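Local coordinates for protein phospholyase (Arthrobacter aurescens, PDB 5G4I) that acts as a pyridoxal-phosphate-dependent phospholyase of the class III transaminase family, probably removing phosphate and ammonia from phosphorylated amine substrates, at residues V171-A183 with F221-Y233. Numbering follows the deposited sequence.
Sequences VRALRIPDVSGIA and FSTEGLLQLPSGY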
loop_
_atom_site.group_PDB
_atom_site.type_symbol
_atom_site.label_atom_id
_atom_site.label_comp_id
_atom_site.label_asym_id
_atom_site.label_seq_id
_atom_site.Cartn_x
_atom_site.Cartn_y
_atom_site.Cartn_z
ATOM N N VAL A 171 -12.644 -16.336 -12.792
ATOM C CA VAL A 171 -11.261 -16.270 -13.368
ATOM C C VAL A 171 -11.154 -17.404 -14.400
ATOM O O VAL A 171 -11.532 -18.569 -14.099
ATOM C CB VAL A 171 -10.174 -16.373 -12.249
ATOM C CG1 VAL A 171 -8.767 -16.204 -12.840
ATOM C CG2 VAL A 171 -10.503 -15.389 -11.156
ATOM N N ARG A 172 -10.467 -17.124 -15.530
ATOM C CA ARG A 172 -9.959 -18.149 -16.422
ATOM C C ARG A 172 -8.475 -17.966 -16.635
ATOM O O ARG A 172 -8.067 -16.831 -17.010
ATOM C CB ARG A 172 -10.730 -18.210 -17.777
ATOM C CG ARG A 172 -12.235 -18.535 -17.647
ATOM C CD ARG A 172 -12.516 -19.976 -17.148
ATOM N NE ARG A 172 -13.977 -20.197 -17.099
ATOM C CZ ARG A 172 -14.729 -19.829 -16.083
ATOM N NH1 ARG A 172 -14.273 -19.189 -15.015
ATOM N NH2 ARG A 172 -16.099 -19.872 -16.156
ATOM N N ALA A 173 -7.693 -19.052 -16.403
ATOM C CA ALA A 173 -6.242 -19.046 -16.615
ATOM C C ALA A 173 -5.861 -19.524 -18.007
ATOM O O ALA A 173 -6.401 -20.571 -18.507
ATOM C CB ALA A 173 -5.634 -19.906 -15.569
ATOM N N LEU A 174 -5.003 -18.790 -18.721
ATOM C CA LEU A 174 -4.576 -19.066 -20.115
ATOM C C LEU A 174 -3.179 -19.652 -20.151
ATOM O O LEU A 174 -2.262 -19.186 -19.460
ATOM C CB LEU A 174 -4.615 -17.760 -20.961
ATOM C CG LEU A 174 -5.983 -17.048 -21.109
ATOM C CD1 LEU A 174 -5.852 -15.683 -21.668
ATOM C CD2 LEU A 174 -6.961 -17.902 -21.877
ATOM N N ARG A 175 -2.961 -20.626 -21.036
ATOM C CA ARG A 175 -1.583 -21.071 -21.329
ATOM C C ARG A 175 -1.030 -20.154 -22.399
ATOM O O ARG A 175 -1.477 -20.154 -23.563
ATOM C CB ARG A 175 -1.585 -22.554 -21.836
ATOM C CG ARG A 175 -0.153 -23.074 -22.126
ATOM C CD ARG A 175 0.804 -23.212 -20.924
ATOM N NE ARG A 175 0.259 -24.072 -19.875
ATOM C CZ ARG A 175 0.740 -25.224 -19.443
ATOM N NH1 ARG A 175 1.881 -25.743 -19.922
ATOM N NH2 ARG A 175 0.065 -25.879 -18.509
ATOM N N ILE A 176 -0.120 -19.234 -21.991
ATOM C CA ILE A 176 0.383 -18.205 -22.932
ATOM C C ILE A 176 1.405 -18.890 -23.883
ATOM O O ILE A 176 2.276 -19.624 -23.381
ATOM C CB ILE A 176 1.048 -17.061 -22.125
ATOM C CG1 ILE A 176 0.122 -16.399 -21.074
ATOM C CG2 ILE A 176 1.698 -16.000 -23.026
ATOM C CD1 ILE A 176 -1.022 -15.571 -21.661
ATOM N N PRO A 177 1.287 -18.710 -25.199
ATOM C CA PRO A 177 2.145 -19.442 -26.161
ATOM C C PRO A 177 3.624 -18.951 -26.122
ATOM O O PRO A 177 3.870 -17.728 -26.012
ATOM C CB PRO A 177 1.507 -19.171 -27.503
ATOM C CG PRO A 177 0.756 -17.903 -27.324
ATOM C CD PRO A 177 0.239 -17.968 -25.917
ATOM N N ASP A 178 4.562 -19.914 -26.238
ATOM C CA ASP A 178 5.976 -19.643 -26.210
ATOM C C ASP A 178 6.628 -20.299 -27.498
ATOM O O ASP A 178 6.516 -21.507 -27.625
ATOM C CB ASP A 178 6.605 -20.199 -24.950
ATOM C CG ASP A 178 8.124 -19.862 -24.754
ATOM O OD1 ASP A 178 8.663 -19.076 -25.496
ATOM O OD2 ASP A 178 8.652 -20.463 -23.769
ATOM N N VAL A 179 7.247 -19.484 -28.347
ATOM C CA VAL A 179 7.876 -19.997 -29.618
ATOM C C VAL A 179 9.295 -20.473 -29.370
ATOM O O VAL A 179 9.917 -21.009 -30.321
ATOM C CB VAL A 179 7.858 -18.948 -30.765
ATOM C CG1 VAL A 179 6.450 -18.454 -31.046
ATOM C CG2 VAL A 179 8.793 -17.794 -30.529
ATOM N N SER A 180 9.827 -20.337 -28.143
ATOM C CA SER A 180 11.221 -20.779 -27.815
ATOM C C SER A 180 11.440 -22.230 -28.183
ATOM O O SER A 180 10.720 -23.131 -27.752
ATOM C CB SER A 180 11.558 -20.580 -26.301
ATOM O OG SER A 180 11.476 -19.226 -25.893
ATOM N N GLY A 181 12.408 -22.448 -29.068
ATOM C CA GLY A 181 12.710 -23.816 -29.495
ATOM C C GLY A 181 11.702 -24.531 -30.425
ATOM O O GLY A 181 11.825 -25.732 -30.651
ATOM N N ILE A 182 10.731 -23.811 -30.975
ATOM C CA ILE A 182 9.712 -24.370 -31.889
ATOM C C ILE A 182 10.114 -24.053 -33.324
ATOM O O ILE A 182 10.611 -22.979 -33.605
ATOM C CB ILE A 182 8.325 -23.711 -31.522
ATOM C CG1 ILE A 182 7.924 -24.145 -30.098
ATOM C CG2 ILE A 182 7.181 -24.007 -32.497
ATOM C CD1 ILE A 182 7.616 -25.610 -29.919
ATOM N N ALA A 183 9.880 -24.984 -34.255
ATOM C CA ALA A 183 10.175 -24.729 -35.670
ATOM C C ALA A 183 9.312 -23.599 -36.188
ATOM O O ALA A 183 8.149 -23.560 -35.813
ATOM C CB ALA A 183 9.922 -25.991 -36.493
ATOM N N PHE A 221 6.211 -11.766 -19.286
ATOM C CA PHE A 221 5.818 -13.115 -18.817
ATOM C C PHE A 221 6.967 -13.756 -18.037
ATOM O O PHE A 221 7.333 -14.943 -18.300
ATOM C CB PHE A 221 5.298 -13.958 -19.999
ATOM C CG PHE A 221 4.002 -13.366 -20.588
ATOM C CD1 PHE A 221 2.766 -13.639 -19.983
ATOM C CD2 PHE A 221 4.041 -12.513 -21.699
ATOM C CE1 PHE A 221 1.607 -13.051 -20.501
ATOM C CE2 PHE A 221 2.880 -11.959 -22.178
ATOM C CZ PHE A 221 1.661 -12.224 -21.596
ATOM N N SER A 222 7.482 -13.010 -17.057
ATOM C CA SER A 222 8.627 -13.453 -16.272
ATOM C C SER A 222 8.361 -14.576 -15.303
ATOM O O SER A 222 9.097 -15.614 -15.327
ATOM C CB SER A 222 9.298 -12.267 -15.596
ATOM O OG SER A 222 8.433 -11.610 -14.707
ATOM N N THR A 223 7.326 -14.522 -14.470
ATOM C CA THR A 223 6.979 -15.602 -13.550
ATOM C C THR A 223 6.723 -16.942 -14.303
ATOM O O THR A 223 6.964 -18.032 -13.764
ATOM C CB THR A 223 5.746 -15.185 -12.705
ATOM O OG1 THR A 223 6.079 -13.980 -12.022
ATOM C CG2 THR A 223 5.300 -16.230 -11.680
ATOM N N GLU A 224 6.131 -16.803 -15.509
ATOM C CA GLU A 224 5.786 -17.911 -16.393
ATOM C C GLU A 224 7.028 -18.633 -17.003
ATOM O O GLU A 224 6.869 -19.713 -17.627
ATOM C CB GLU A 224 4.994 -17.352 -17.590
ATOM C CG GLU A 224 3.574 -16.848 -17.278
ATOM C CD GLU A 224 3.507 -15.418 -16.786
ATOM O OE1 GLU A 224 4.570 -14.739 -16.532
ATOM O OE2 GLU A 224 2.368 -14.899 -16.628
ATOM N N GLY A 225 8.218 -18.080 -16.823
ATOM C CA GLY A 225 9.495 -18.593 -17.414
ATOM C C GLY A 225 10.105 -17.764 -18.508
ATOM O O GLY A 225 10.901 -18.314 -19.326
ATOM N N LEU A 226 9.793 -16.488 -18.651
ATOM C CA LEU A 226 10.285 -15.574 -19.665
ATOM C C LEU A 226 9.983 -15.987 -21.097
ATOM O O LEU A 226 10.856 -16.412 -21.888
ATOM C CB LEU A 226 11.839 -15.267 -19.485
ATOM C CG LEU A 226 12.200 -14.323 -18.383
ATOM C CD1 LEU A 226 13.763 -14.314 -18.208
ATOM C CD2 LEU A 226 11.713 -12.886 -18.688
ATOM N N LEU A 227 8.688 -16.000 -21.413
ATOM C CA LEU A 227 8.179 -16.500 -22.699
ATOM C C LEU A 227 8.429 -15.556 -23.881
ATOM O O LEU A 227 8.471 -14.333 -23.702
ATOM C CB LEU A 227 6.675 -16.702 -22.528
ATOM C CG LEU A 227 6.171 -17.465 -21.293
ATOM C CD1 LEU A 227 4.627 -17.578 -21.333
ATOM C CD2 LEU A 227 6.783 -18.832 -21.154
ATOM N N GLN A 228 8.607 -16.130 -25.083
ATOM C CA GLN A 228 8.719 -15.351 -26.318
ATOM C C GLN A 228 7.431 -15.617 -27.112
ATOM O O GLN A 228 7.231 -16.751 -27.616
ATOM C CB GLN A 228 9.987 -15.739 -27.164
ATOM C CG GLN A 228 10.063 -14.906 -28.459
ATOM C CD GLN A 228 11.160 -15.358 -29.489
ATOM O OE1 GLN A 228 12.065 -16.118 -29.147
ATOM N NE2 GLN A 228 11.042 -14.910 -30.725
ATOM N N LEU A 229 6.580 -14.621 -27.256
ATOM C CA LEU A 229 5.269 -14.873 -27.859
ATOM C C LEU A 229 5.302 -14.798 -29.383
ATOM O O LEU A 229 6.052 -13.966 -29.945
ATOM C CB LEU A 229 4.235 -13.851 -27.322
ATOM C CG LEU A 229 3.611 -14.186 -25.961
ATOM C CD1 LEU A 229 4.600 -14.373 -24.793
ATOM C CD2 LEU A 229 2.611 -13.096 -25.599
ATOM N N PRO A 230 4.410 -15.576 -30.041
ATOM C CA PRO A 230 4.209 -15.304 -31.490
ATOM C C PRO A 230 3.612 -13.952 -31.748
ATOM O O PRO A 230 2.766 -13.447 -30.960
ATOM C CB PRO A 230 3.216 -16.455 -31.935
ATOM C CG PRO A 230 2.588 -16.929 -30.700
ATOM C CD PRO A 230 3.386 -16.482 -29.490
ATOM N N SER A 231 3.973 -13.284 -32.863
ATOM C CA SER A 231 3.379 -12.037 -33.265
ATOM C C SER A 231 1.854 -12.194 -33.430
ATOM O O SER A 231 1.436 -13.144 -34.093
ATOM C CB SER A 231 3.943 -11.550 -34.625
ATOM O OG SER A 231 3.585 -10.203 -34.835
ATOM N N GLY A 232 1.065 -11.234 -32.914
ATOM C CA GLY A 232 -0.405 -11.201 -33.091
ATOM C C GLY A 232 -1.185 -11.781 -31.904
ATOM O O GLY A 232 -2.394 -11.665 -31.889
ATOM N N TYR A 233 -0.523 -12.458 -30.957
ATOM C CA TYR A 233 -1.231 -13.026 -29.826
ATOM C C TYR A 233 -1.831 -11.937 -28.914
ATOM O O TYR A 233 -3.074 -11.880 -28.701
ATOM C CB TYR A 233 -0.403 -13.999 -29.012
ATOM C CG TYR A 233 -1.164 -14.575 -27.774
ATOM C CD1 TYR A 233 -2.103 -15.566 -27.923
ATOM C CD2 TYR A 233 -0.998 -14.047 -26.509
ATOM C CE1 TYR A 233 -2.838 -16.108 -26.878
ATOM C CE2 TYR A 233 -1.672 -14.579 -25.421
ATOM C CZ TYR A 233 -2.619 -15.603 -25.608
ATOM O OH TYR A 233 -3.307 -16.145 -24.522
HETATM O O HOH W 1 -4.136 -18.669 -24.890
#
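Two nearly straight bonds tie D178 and V179 to Q228: Q228 N donates to D178 OD1 (3.0 Å), and V179 N to Q228 O (2.8 Å). Q228 N reaches OD1 from above the carboxylate plane, whereas S180 OG meets the same oxygen on its syn side. S180 N also donates to OD1, closing an Asx turn, so three donors grip one oxygen. V179 CG2 lies against the extended side chain of Q228, 3.6 Å from CD, while CG1 packs on P230. Just before D178, P177 sets CD over the centre of the Y233 ring in a CH-pi contact, 3.7 Å from the centroid. In the large, PLP-binding domain of this fold-type I enzyme the contact joins the loop following edge strand 171-174 to the one leading from strand 214-217 into helix 233-243, with F221 about 9 Å from cofactor-binding Q254, side chain to side chain. At I176, chi1 of -57° puts CG1 beside the backbone N and CG2 anti to it, which sets CG2 above the F221 ring face; its CD1 packs against Y233 CE2. Farther out, R363 NH1 meets both segments, in a salt bridge with D178 OD2 and a hydrogen bond to L226 O. Replacing D178 by alanine is likely to leave Q228 N and S180 N without their shared acceptor, the S180 hydroxyl free to rotate and R363 without its carboxylate mate. A water bonds Y233 OH (2.7 Å) and, weakly, R175 O.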